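Local coordinates for protein nitrate reductase (PDB 5YLY) that probably reduces nitrate to nitrite with NADH in nitrate assimilation, represented here by its FAD-binding cytochrome b5 reductase domain, at residues Lys39-Ile44 with Thr49-Gly54; Val106-Ala111 with Ile126-Glu131; Arg195-Asn200 with Leu245-Arg250. All coordinates share one frame; numbering follows the deposited sequence.

Contact 1 of 3, residues Lys39-Ile44 with Thr49-Gly54; sequences KEKIKI and TLFRFG
The carbonyl oxygen of R52 is gripped by two successive backbone amides: K39 N reaches R52 O at 2.7 Å, nearly along the C=O axis, and E40 N adds a weak bond at 3.3 Å. Two residues facing one make a classic beta bulge. Beyond it the pairing is regular: R52 N returns to E40 O, and I42 and L50 exchange a pair of bonds. This is a beta hairpin of the antiparallel FAD-binding sheet, the short segment axes approaching to 4.6 Å. On the face with E40, I42 and L50, R52 runs alongside E40, and its NH1 donates to E40 OE1 at 2.9 Å. The acceptor lies in the guanidinium plane, but NH1 approaches from above the carboxylate plane, the planes 66° apart. L50 CD2 lies over one guanidinium face, toward its rim, and D103 takes NE. Cutting E40 back to an alanine would probably cost NH1 this mate and leave the guanidinium less firmly held. On the other face K41, with CG anti to the backbone N (chi1 178°), lays CD 3.6 Å from F51 CE1, and its NZ reaches the carbonyls of E128 and L130. T49 CG2 sits over one F51 ring face, toward its rim.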
loop_
_atom_site.group_PDB
_atom_site.type_symbol
_atom_site.label_atom_id
_atom_site.label_comp_id
_atom_site.label_asym_id
_atom_site.label_seq_id
_atom_site.Cartn_x
_atom_site.Cartn_y
_atom_site.Cartn_z
ATOM N N LYS A 39 7.962 18.597 6.543
ATOM C CA LYS A 39 8.115 18.936 7.964
ATOM C C LYS A 39 9.183 18.103 8.671
ATOM O O LYS A 39 9.838 18.615 9.564
ATOM C CB LYS A 39 6.767 18.834 8.718
ATOM C CG LYS A 39 5.660 19.744 8.146
ATOM C CD LYS A 39 6.002 21.219 8.344
ATOM C CE LYS A 39 4.871 22.123 7.863
ATOM N NZ LYS A 39 5.040 23.516 8.366
ATOM N N GLU A 40 9.346 16.814 8.296
ATOM C CA GLU A 40 10.355 15.930 8.880
ATOM C C GLU A 40 10.733 14.912 7.855
ATOM O O GLU A 40 9.882 14.528 7.074
ATOM C CB GLU A 40 9.800 15.165 10.122
ATOM C CG GLU A 40 9.338 16.073 11.251
ATOM C CD GLU A 40 8.960 15.351 12.528
ATOM O OE1 GLU A 40 7.753 15.247 12.855
ATOM O OE2 GLU A 40 9.890 14.874 13.206
ATOM N N LYS A 41 11.992 14.434 7.896
ATOM C CA LYS A 41 12.470 13.390 6.974
ATOM C C LYS A 41 13.205 12.428 7.883
ATOM O O LYS A 41 14.246 12.781 8.445
ATOM C CB LYS A 41 13.424 13.998 5.919
ATOM C CG LYS A 41 13.982 12.942 4.956
ATOM C CD LYS A 41 14.712 13.554 3.751
ATOM C CE LYS A 41 16.076 14.044 4.077
ATOM N NZ LYS A 41 16.822 14.402 2.839
ATOM N N ILE A 42 12.593 11.254 8.150
ATOM C CA ILE A 42 13.116 10.330 9.155
ATOM C C ILE A 42 13.484 8.953 8.579
ATOM O O ILE A 42 12.630 8.306 8.000
ATOM C CB ILE A 42 12.031 10.175 10.253
ATOM C CG1 ILE A 42 11.695 11.559 10.921
ATOM C CG2 ILE A 42 12.490 9.151 11.334
ATOM C CD1 ILE A 42 10.390 11.537 11.721
ATOM N N LYS A 43 14.722 8.534 8.740
ATOM C CA LYS A 43 15.142 7.233 8.215
ATOM C C LYS A 43 14.467 6.097 8.957
ATOM O O LYS A 43 14.470 6.072 10.189
ATOM C CB LYS A 43 16.638 7.043 8.368
ATOM C CG LYS A 43 17.470 7.936 7.513
ATOM C CD LYS A 43 18.917 7.369 7.498
ATOM C CE LYS A 43 19.793 8.148 6.566
ATOM N NZ LYS A 43 19.322 8.070 5.156
ATOM N N ILE A 44 13.917 5.142 8.203
ATOM C CA ILE A 44 13.365 3.922 8.805
ATOM C C ILE A 44 14.477 2.882 8.754
ATOM O O ILE A 44 14.721 2.142 9.712
ATOM C CB ILE A 44 12.095 3.481 8.068
ATOM C CG1 ILE A 44 10.947 4.435 8.482
ATOM C CG2 ILE A 44 11.744 2.009 8.379
ATOM C CD1 ILE A 44 9.709 4.352 7.627
ATOM N N THR A 49 12.761 5.744 3.814
ATOM C CA THR A 49 12.602 7.016 4.519
ATOM C C THR A 49 11.159 7.359 4.696
ATOM O O THR A 49 10.346 7.141 3.779
ATOM C CB THR A 49 13.361 8.139 3.785
ATOM O OG1 THR A 49 14.759 7.804 3.725
ATOM C CG2 THR A 49 13.200 9.522 4.488
ATOM N N LEU A 50 10.826 7.940 5.874
ATOM C CA LEU A 50 9.478 8.460 6.133
ATOM C C LEU A 50 9.539 9.967 5.897
ATOM O O LEU A 50 10.419 10.652 6.443
ATOM C CB LEU A 50 8.999 8.169 7.575
ATOM C CG LEU A 50 7.568 8.653 7.857
ATOM C CD1 LEU A 50 6.753 7.655 8.717
ATOM C CD2 LEU A 50 7.559 10.115 8.438
ATOM N N PHE A 51 8.645 10.471 5.043
ATOM C CA PHE A 51 8.562 11.896 4.737
ATOM C C PHE A 51 7.277 12.394 5.365
ATOM O O PHE A 51 6.204 11.885 5.038
ATOM C CB PHE A 51 8.515 12.130 3.212
ATOM C CG PHE A 51 9.775 11.692 2.521
ATOM C CD1 PHE A 51 10.853 12.562 2.394
ATOM C CD2 PHE A 51 9.912 10.387 2.055
ATOM C CE1 PHE A 51 12.032 12.145 1.769
ATOM C CE2 PHE A 51 11.097 9.956 1.458
ATOM C CZ PHE A 51 12.158 10.839 1.321
ATOM N N ARG A 52 7.378 13.391 6.254
ATOM C CA ARG A 52 6.185 13.913 6.901
ATOM C C ARG A 52 5.883 15.250 6.288
ATOM O O ARG A 52 6.673 16.183 6.447
ATOM C CB ARG A 52 6.399 14.028 8.428
ATOM C CG ARG A 52 5.146 14.568 9.157
ATOM C CD ARG A 52 5.157 14.179 10.646
ATOM N NE ARG A 52 5.082 12.716 10.797
ATOM C CZ ARG A 52 5.866 11.981 11.585
ATOM N NH1 ARG A 52 6.781 12.562 12.358
ATOM N NH2 ARG A 52 5.716 10.658 11.633
ATOM N N PHE A 53 4.770 15.343 5.551
ATOM C CA PHE A 53 4.387 16.550 4.830
ATOM C C PHE A 53 3.259 17.244 5.528
ATOM O O PHE A 53 2.261 16.613 5.868
ATOM C CB PHE A 53 3.970 16.235 3.367
ATOM C CG PHE A 53 5.125 15.957 2.442
ATOM C CD1 PHE A 53 5.854 17.002 1.878
ATOM C CD2 PHE A 53 5.499 14.651 2.149
ATOM C CE1 PHE A 53 6.918 16.743 1.013
ATOM C CE2 PHE A 53 6.554 14.397 1.268
ATOM C CZ PHE A 53 7.246 15.445 0.700
ATOM N N GLY A 54 3.392 18.554 5.684
ATOM C CA GLY A 54 2.336 19.335 6.315
ATOM C C GLY A 54 1.230 19.671 5.345
ATOM O O GLY A 54 1.463 19.780 4.139
HETATM O O HOH W 1 16.684 5.998 4.310
HETATM O O HOH W 2 16.741 9.645 4.867
#

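Contact 2 of 3, residues Val106-Ala111 with Ile126-Glu131; sequences VKIYKA and ILEALE. With FAD (flavin-adenine dinucleotide), chain C.
I108 and E128 bring the two backbones nearest, with their CA atoms 6.9 Å apart and no hydrogen bond between the segments: the end of strand 101-107 and the loop after it meet the last turn of helix 122-129 through side chains alone. The side chains of I108 and E128 cross at about a right angle. I108 CG2 lies 3.7 Å from E128 CB, so one branch of the isoleucine rests on the base of the glutamate, while CG1 comes to 3.5 Å from E128 OE1, a carbon-to-oxygen contact. E128 gets its carboxylate there by a bend: CG is anti to the backbone N (chi1 -174°), and the turn at chi2 (62°) then swings the acid across the isoleucine, bringing OE1 to its CG1. OE1 takes the hydroxyl of T49 as its polar partner, and a water bridges K110 NZ and E128 OE2, accepting from the lysine. One residue earlier in the helix, L127 CD1 meets both methyls of V106, the closer being CG2 at 4.0 Å.

The other side of the 106-111 segment belongs to the flavin-adenine dinucleotide. K107 N donates to FAD O2 at 3.0 Å, holding the pyrimidine end of the isoalloxazine ring. The Y109 ring is sandwiched, with FAD C2B 3.9 Å above the centre of one face and K107 CG offset over the opposite one. Its CD1 comes to 3.5 Å from FAD C4A of the adenine, and the amide of Y109 is held by S124 OG. This is the FAD site of a ferredoxin-reductase-type flavoprotein, where the edge strand of the antiparallel FAD-binding sheet and the loop after it line the cofactor, with a short helix packed behind them.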
loop_
_atom_site.group_PDB
_atom_site.type_symbol
_atom_site.label_atom_id
_atom_site.label_comp_id
_atom_site.label_asym_id
_atom_site.label_seq_id
_atom_site.Cartn_x
_atom_site.Cartn_y
_atom_site.Cartn_z
ATOM N N VAL A 106 8.710 5.602 1.903
ATOM C CA VAL A 106 9.206 5.457 0.551
ATOM C C VAL A 106 10.476 4.616 0.488
ATOM O O VAL A 106 11.453 4.898 1.180
ATOM C CB VAL A 106 9.387 6.856 -0.157
ATOM C CG1 VAL A 106 9.885 6.711 -1.599
ATOM C CG2 VAL A 106 8.092 7.694 -0.115
ATOM N N LYS A 107 10.467 3.616 -0.389
ATOM C CA LYS A 107 11.669 2.825 -0.683
ATOM C C LYS A 107 12.530 3.679 -1.648
ATOM O O LYS A 107 12.063 4.061 -2.730
ATOM C CB LYS A 107 11.264 1.496 -1.361
ATOM C CG LYS A 107 12.473 0.622 -1.778
ATOM C CD LYS A 107 13.207 0.018 -0.607
ATOM C CE LYS A 107 13.853 -1.300 -1.011
ATOM N NZ LYS A 107 14.346 -2.042 0.181
ATOM N N ILE A 108 13.774 3.990 -1.257
ATOM C CA ILE A 108 14.674 4.804 -2.088
ATOM C C ILE A 108 15.478 3.905 -3.001
ATOM O O ILE A 108 16.225 3.054 -2.525
ATOM C CB ILE A 108 15.574 5.763 -1.229
ATOM C CG1 ILE A 108 14.782 6.492 -0.102
ATOM C CG2 ILE A 108 16.328 6.769 -2.121
ATOM C CD1 ILE A 108 13.552 7.340 -0.508
ATOM N N TYR A 109 15.288 4.062 -4.319
ATOM C CA TYR A 109 16.000 3.267 -5.327
ATOM C C TYR A 109 17.202 4.068 -5.720
ATOM O O TYR A 109 17.131 4.969 -6.563
ATOM C CB TYR A 109 15.093 2.950 -6.524
ATOM C CG TYR A 109 13.958 2.015 -6.196
ATOM C CD1 TYR A 109 14.197 0.682 -5.865
ATOM C CD2 TYR A 109 12.636 2.441 -6.264
ATOM C CE1 TYR A 109 13.149 -0.191 -5.578
ATOM C CE2 TYR A 109 11.580 1.580 -5.968
ATOM C CZ TYR A 109 11.841 0.262 -5.639
ATOM O OH TYR A 109 10.798 -0.583 -5.345
ATOM N N LYS A 110 18.301 3.801 -5.015
ATOM C CA LYS A 110 19.535 4.534 -5.174
ATOM C C LYS A 110 20.301 4.141 -6.414
ATOM O O LYS A 110 20.199 3.009 -6.889
ATOM C CB LYS A 110 20.394 4.423 -3.901
ATOM C CG LYS A 110 19.710 5.069 -2.703
ATOM C CD LYS A 110 20.491 4.916 -1.419
ATOM C CE LYS A 110 19.656 5.393 -0.264
ATOM N NZ LYS A 110 20.350 5.217 1.028
ATOM N N ALA A 111 21.045 5.107 -6.957
ATOM C CA ALA A 111 21.885 4.919 -8.128
ATOM C C ALA A 111 23.143 4.139 -7.735
ATOM O O ALA A 111 23.572 4.207 -6.577
ATOM C CB ALA A 111 22.272 6.272 -8.709
ATOM N N ILE A 126 14.549 11.929 -5.908
ATOM C CA ILE A 126 14.137 13.333 -5.796
ATOM C C ILE A 126 13.636 13.581 -4.371
ATOM O O ILE A 126 14.057 14.547 -3.736
ATOM C CB ILE A 126 13.090 13.723 -6.875
ATOM C CG1 ILE A 126 13.789 13.882 -8.250
ATOM C CG2 ILE A 126 12.338 15.017 -6.486
ATOM C CD1 ILE A 126 12.812 13.819 -9.447
ATOM N N LEU A 127 12.741 12.696 -3.872
ATOM C CA LEU A 127 12.207 12.794 -2.516
ATOM C C LEU A 127 13.331 12.719 -1.487
ATOM O O LEU A 127 13.434 13.602 -0.640
ATOM C CB LEU A 127 11.191 11.681 -2.257
ATOM C CG LEU A 127 9.871 11.776 -3.054
ATOM C CD1 LEU A 127 8.991 10.545 -2.748
ATOM C CD2 LEU A 127 9.113 13.082 -2.698
ATOM N N GLU A 128 14.223 11.723 -1.609
ATOM C CA GLU A 128 15.351 11.567 -0.674
ATOM C C GLU A 128 16.260 12.813 -0.642
ATOM O O GLU A 128 16.822 13.132 0.407
ATOM C CB GLU A 128 16.165 10.293 -1.021
ATOM C CG GLU A 128 17.284 9.954 -0.024
ATOM C CD GLU A 128 16.866 9.639 1.400
ATOM O OE1 GLU A 128 15.662 9.406 1.646
ATOM O OE2 GLU A 128 17.761 9.586 2.274
ATOM N N ALA A 129 16.370 13.536 -1.776
ATOM C CA ALA A 129 17.219 14.727 -1.832
ATOM C C ALA A 129 16.534 15.956 -1.215
ATOM O O ALA A 129 17.203 16.966 -0.991
ATOM C CB ALA A 129 17.652 15.011 -3.270
ATOM N N LEU A 130 15.213 15.863 -0.894
ATOM C CA LEU A 130 14.510 17.012 -0.305
ATOM C C LEU A 130 15.005 17.362 1.066
ATOM O O LEU A 130 15.389 16.473 1.821
ATOM C CB LEU A 130 13.006 16.771 -0.195
ATOM C CG LEU A 130 12.194 16.587 -1.475
ATOM C CD1 LEU A 130 10.770 16.416 -1.138
ATOM C CD2 LEU A 130 12.364 17.793 -2.452
ATOM N N GLU A 131 15.014 18.661 1.382
ATOM C CA GLU A 131 15.373 19.120 2.723
ATOM C C GLU A 131 14.076 19.604 3.375
ATOM O O GLU A 131 13.151 19.998 2.661
ATOM C CB GLU A 131 16.412 20.252 2.695
ATOM C CG GLU A 131 17.787 19.819 2.177
ATOM C CD GLU A 131 18.542 18.782 2.996
ATOM O OE1 GLU A 131 18.235 18.597 4.195
ATOM O OE2 GLU A 131 19.477 18.169 2.436
HETATM P PA FAD C . 11.434 4.802 -11.457
HETATM O O1A FAD C . 12.362 5.808 -12.029
HETATM O O2A FAD C . 9.994 4.960 -11.885
HETATM O O5B FAD C . 12.016 3.328 -11.811
HETATM C C5B FAD C . 11.121 2.287 -12.262
HETATM C C4B FAD C . 11.385 1.007 -11.509
HETATM O O4B FAD C . 12.770 0.613 -11.634
HETATM C C3B FAD C . 11.151 1.054 -10.007
HETATM O O3B FAD C . 9.764 0.987 -9.678
HETATM C C2B FAD C . 11.944 -0.165 -9.527
HETATM O O2B FAD C . 11.182 -1.364 -9.589
HETATM C C1B FAD C . 13.115 -0.212 -10.529
HETATM N N9A FAD C . 14.399 0.231 -9.983
HETATM C C8A FAD C . 15.065 1.391 -10.287
HETATM N N7A FAD C . 16.185 1.555 -9.623
HETATM C C5A FAD C . 16.257 0.429 -8.817
HETATM C C6A FAD C . 17.178 0.026 -7.826
HETATM N N6A FAD C . 18.134 0.819 -7.335
HETATM N N1A FAD C . 16.979 -1.174 -7.233
HETATM C C2A FAD C . 15.902 -1.893 -7.577
HETATM N N3A FAD C . 14.940 -1.589 -8.455
HETATM C C4A FAD C . 15.176 -0.407 -9.044
HETATM N N1 FAD C . 6.205 3.489 -3.401
HETATM C C2 FAD C . 6.687 3.708 -2.138
HETATM O O2 FAD C . 7.908 3.689 -1.920
HETATM N N3 FAD C . 5.790 3.956 -1.086
HETATM C C4 FAD C . 4.401 3.998 -1.195
HETATM O O4 FAD C . 3.711 4.309 -0.244
HETATM C C4X FAD C . 3.897 3.732 -2.541
HETATM N N5 FAD C . 2.598 3.713 -2.725
HETATM C C5X FAD C . 2.121 3.419 -4.004
HETATM C C6 FAD C . 0.734 3.364 -4.207
HETATM C C7 FAD C . 0.206 3.078 -5.465
HETATM C C7M FAD C . -1.292 2.999 -5.625
HETATM C C8 FAD C . 1.082 2.836 -6.559
HETATM C C8M FAD C . 0.543 2.571 -7.952
HETATM C C9 FAD C . 2.460 2.869 -6.352
HETATM C C9A FAD C . 2.987 3.165 -5.086
HETATM N N10 FAD C . 4.396 3.240 -4.849
HETATM C C10 FAD C . 4.888 3.497 -3.585
HETATM C "C1'" FAD C . 5.372 3.189 -5.951
HETATM C "C2'" FAD C . 5.689 4.571 -6.527
HETATM O "O2'" FAD C . 4.594 5.058 -7.305
HETATM C "C3'" FAD C . 6.949 4.576 -7.394
HETATM O "O3'" FAD C . 6.797 3.663 -8.474
HETATM C "C4'" FAD C . 8.245 4.311 -6.624
HETATM O "O4'" FAD C . 8.442 5.360 -5.675
HETATM C "C5'" FAD C . 9.469 4.209 -7.512
HETATM O "O5'" FAD C . 9.484 5.336 -8.414
HETATM P P FAD C . 10.865 5.998 -8.908
HETATM O O1P FAD C . 10.565 7.221 -9.686
HETATM O O2P FAD C . 11.828 6.132 -7.755
HETATM O O3P FAD C . 11.431 4.858 -9.860
HETATM O O HOH W 3 18.466 6.888 2.470
#

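Contact 3 of 3, residues Arg195-Asn200 with Leu245-Arg250; sequences RLLYAN and LDMCER
L197 lays its CD1 methyl against the thioether of M247, 3.9 Å from SD and 4.0 Å from CG, the two side chains crossing at about a right angle. Both reach outward in the same manner: L197 CG is anti to the backbone N (chi1 174°), and M247 CG is likewise (chi1 -165°), which sends each side chain across the interface toward the other. At chi3 the methionine bends, and its CE points away from the leucine, leaving SD and CG to do the touching. The second leucine branch serves the next helical residue, CD2 lying 4.3 Å from C248 SG in a looser apolar contact. With the nearest CA atoms, those of L197 and C248, 7.7 Å apart, a single leucine spans the interface, meeting two sulfur-bearing side chains with its two methyls. No hydrogen bond links the segments.

In the strand, N200 ND2 stands 3.3 Å above the centre of the Y198 ring, on the far side of the sheet from L197, and Y198 OH bonds to G171 and L207. In the helix, R250 and D246 form a long salt bridge, NE to OD1 3.7 Å.

The strand, 193-200, lies inside the parallel sheet of the NAD-binding domain, between strands 164-170 and 223-229. L196 and Y198 face helix 174-185 across one side, while on the other helix 245-251 packs over L197, with M247 also touching T228 of strand 223-229 and C248 touching N277 of helix 267-280.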
loop_
_atom_site.group_PDB
_atom_site.type_symbol
_atom_site.label_atom_id
_atom_site.label_comp_id
_atom_site.label_asym_id
_atom_site.label_seq_id
_atom_site.Cartn_x
_atom_site.Cartn_y
_atom_site.Cartn_z
ATOM N N ARG A 195 -6.719 -11.415 5.137
ATOM C CA ARG A 195 -5.566 -12.283 4.939
ATOM C C ARG A 195 -4.609 -11.544 4.037
ATOM O O ARG A 195 -5.006 -11.131 2.949
ATOM C CB ARG A 195 -5.946 -13.644 4.297
ATOM C CG ARG A 195 -6.753 -14.547 5.236
ATOM C CD ARG A 195 -5.958 -14.992 6.453
ATOM N NE ARG A 195 -6.754 -15.863 7.327
ATOM C CZ ARG A 195 -7.557 -15.442 8.307
ATOM N NH1 ARG A 195 -7.707 -14.136 8.545
ATOM N NH2 ARG A 195 -8.246 -16.319 9.030
ATOM N N LEU A 196 -3.368 -11.359 4.476
ATOM C CA LEU A 196 -2.383 -10.706 3.627
ATOM C C LEU A 196 -1.309 -11.682 3.190
ATOM O O LEU A 196 -0.760 -12.435 4.015
ATOM C CB LEU A 196 -1.749 -9.507 4.388
ATOM C CG LEU A 196 -0.502 -8.852 3.731
ATOM C CD1 LEU A 196 -0.862 -8.150 2.406
ATOM C CD2 LEU A 196 0.158 -7.846 4.710
ATOM N N LEU A 197 -0.977 -11.629 1.896
ATOM C CA LEU A 197 0.129 -12.390 1.331
ATOM C C LEU A 197 1.089 -11.340 0.755
ATOM O O LEU A 197 0.706 -10.552 -0.105
ATOM C CB LEU A 197 -0.358 -13.410 0.296
ATOM C CG LEU A 197 0.742 -14.190 -0.486
ATOM C CD1 LEU A 197 1.695 -14.933 0.463
ATOM C CD2 LEU A 197 0.119 -15.223 -1.404
ATOM N N TYR A 198 2.301 -11.263 1.304
ATOM C CA TYR A 198 3.219 -10.190 0.908
ATOM C C TYR A 198 4.482 -10.771 0.323
ATOM O O TYR A 198 5.231 -11.454 1.032
ATOM C CB TYR A 198 3.490 -9.288 2.144
ATOM C CG TYR A 198 4.295 -8.016 1.934
ATOM C CD1 TYR A 198 4.387 -7.417 0.676
ATOM C CD2 TYR A 198 4.927 -7.383 3.010
ATOM C CE1 TYR A 198 5.140 -6.252 0.483
ATOM C CE2 TYR A 198 5.620 -6.183 2.842
ATOM C CZ TYR A 198 5.741 -5.633 1.577
ATOM O OH TYR A 198 6.495 -4.500 1.413
ATOM N N ALA A 199 4.737 -10.475 -0.964
ATOM C CA ALA A 199 5.910 -10.998 -1.687
ATOM C C ALA A 199 6.985 -9.935 -1.891
ATOM O O ALA A 199 6.669 -8.787 -2.206
ATOM C CB ALA A 199 5.486 -11.550 -3.034
ATOM N N ASN A 200 8.263 -10.308 -1.699
ATOM C CA ASN A 200 9.395 -9.401 -1.907
ATOM C C ASN A 200 10.575 -10.181 -2.410
ATOM O O ASN A 200 10.604 -11.396 -2.238
ATOM C CB ASN A 200 9.787 -8.675 -0.622
ATOM C CG ASN A 200 8.734 -7.719 -0.181
ATOM O OD1 ASN A 200 8.545 -6.663 -0.780
ATOM N ND2 ASN A 200 7.931 -8.147 0.771
ATOM N N LEU A 245 -0.317 -21.511 -6.521
ATOM C CA LEU A 245 -1.619 -21.941 -5.994
ATOM C C LEU A 245 -1.538 -22.413 -4.546
ATOM O O LEU A 245 -2.379 -22.018 -3.745
ATOM C CB LEU A 245 -2.272 -23.025 -6.883
ATOM C CG LEU A 245 -3.686 -23.476 -6.468
ATOM C CD1 LEU A 245 -4.686 -22.322 -6.483
ATOM C CD2 LEU A 245 -4.175 -24.633 -7.333
ATOM N N ASP A 246 -0.535 -23.262 -4.221
ATOM C CA ASP A 246 -0.317 -23.798 -2.866
ATOM C C ASP A 246 -0.140 -22.668 -1.854
ATOM O O ASP A 246 -0.752 -22.699 -0.794
ATOM C CB ASP A 246 0.914 -24.718 -2.825
ATOM C CG ASP A 246 0.678 -26.014 -2.083
ATOM O OD1 ASP A 246 0.386 -25.956 -0.863
ATOM O OD2 ASP A 246 0.733 -27.086 -2.731
ATOM N N MET A 247 0.675 -21.661 -2.194
ATOM C CA MET A 247 0.895 -20.526 -1.315
ATOM C C MET A 247 -0.389 -19.721 -1.108
ATOM O O MET A 247 -0.678 -19.317 0.028
ATOM C CB MET A 247 2.010 -19.637 -1.843
ATOM C CG MET A 247 2.531 -18.662 -0.802
ATOM S SD MET A 247 3.770 -17.566 -1.538
ATOM C CE MET A 247 4.988 -18.756 -2.110
ATOM N N CYS A 248 -1.167 -19.500 -2.200
ATOM C CA CYS A 248 -2.442 -18.771 -2.107
ATOM C C CYS A 248 -3.441 -19.553 -1.251
ATOM O O CYS A 248 -4.165 -18.945 -0.471
ATOM C CB CYS A 248 -3.009 -18.480 -3.496
ATOM S SG CYS A 248 -2.046 -17.278 -4.455
ATOM N N GLU A 249 -3.476 -20.899 -1.383
ATOM C CA GLU A 249 -4.401 -21.717 -0.587
ATOM C C GLU A 249 -4.016 -21.727 0.894
ATOM O O GLU A 249 -4.891 -21.784 1.756
ATOM C CB GLU A 249 -4.515 -23.150 -1.145
ATOM C CG GLU A 249 -5.263 -23.210 -2.468
ATOM C CD GLU A 249 -5.278 -24.540 -3.204
ATOM O OE1 GLU A 249 -4.358 -25.368 -2.987
ATOM O OE2 GLU A 249 -6.194 -24.732 -4.039
ATOM N N ARG A 250 -2.715 -21.701 1.188
ATOM C CA ARG A 250 -2.265 -21.679 2.586
ATOM C C ARG A 250 -2.509 -20.325 3.258
ATOM O O ARG A 250 -2.931 -20.276 4.407
ATOM C CB ARG A 250 -0.779 -22.071 2.709
ATOM C CG ARG A 250 -0.534 -23.565 2.414
ATOM C CD ARG A 250 0.900 -24.011 2.659
ATOM N NE ARG A 250 1.815 -23.586 1.593
ATOM C CZ ARG A 250 2.656 -22.559 1.686
ATOM N NH1 ARG A 250 2.708 -21.835 2.796
ATOM N NH2 ARG A 250 3.453 -22.250 0.668
#

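How the contacts relate
Contacts 1 and 2 adjoin, their centres about 11 Å apart, and both reach the antiparallel sheet of the FAD-binding domain, where strands 48-54 and 101-107 are neighbours. K41 NZ ties them together, 2.7 Å from both E128 O and L130 O in probable hydrogen bonds at the end of the helix. F51 CE1 packs 3.1 Å from L127 O. Contact 2 touches the FAD directly; contact 1 stands one layer back, the F51 side chain about 8 Å from the cofactor. Contact 3 belongs to the NAD-binding domain, away from the annotated sites, its centre about 31 Å from that of contact 1 and about 30 Å from that of contact 2, without touching either.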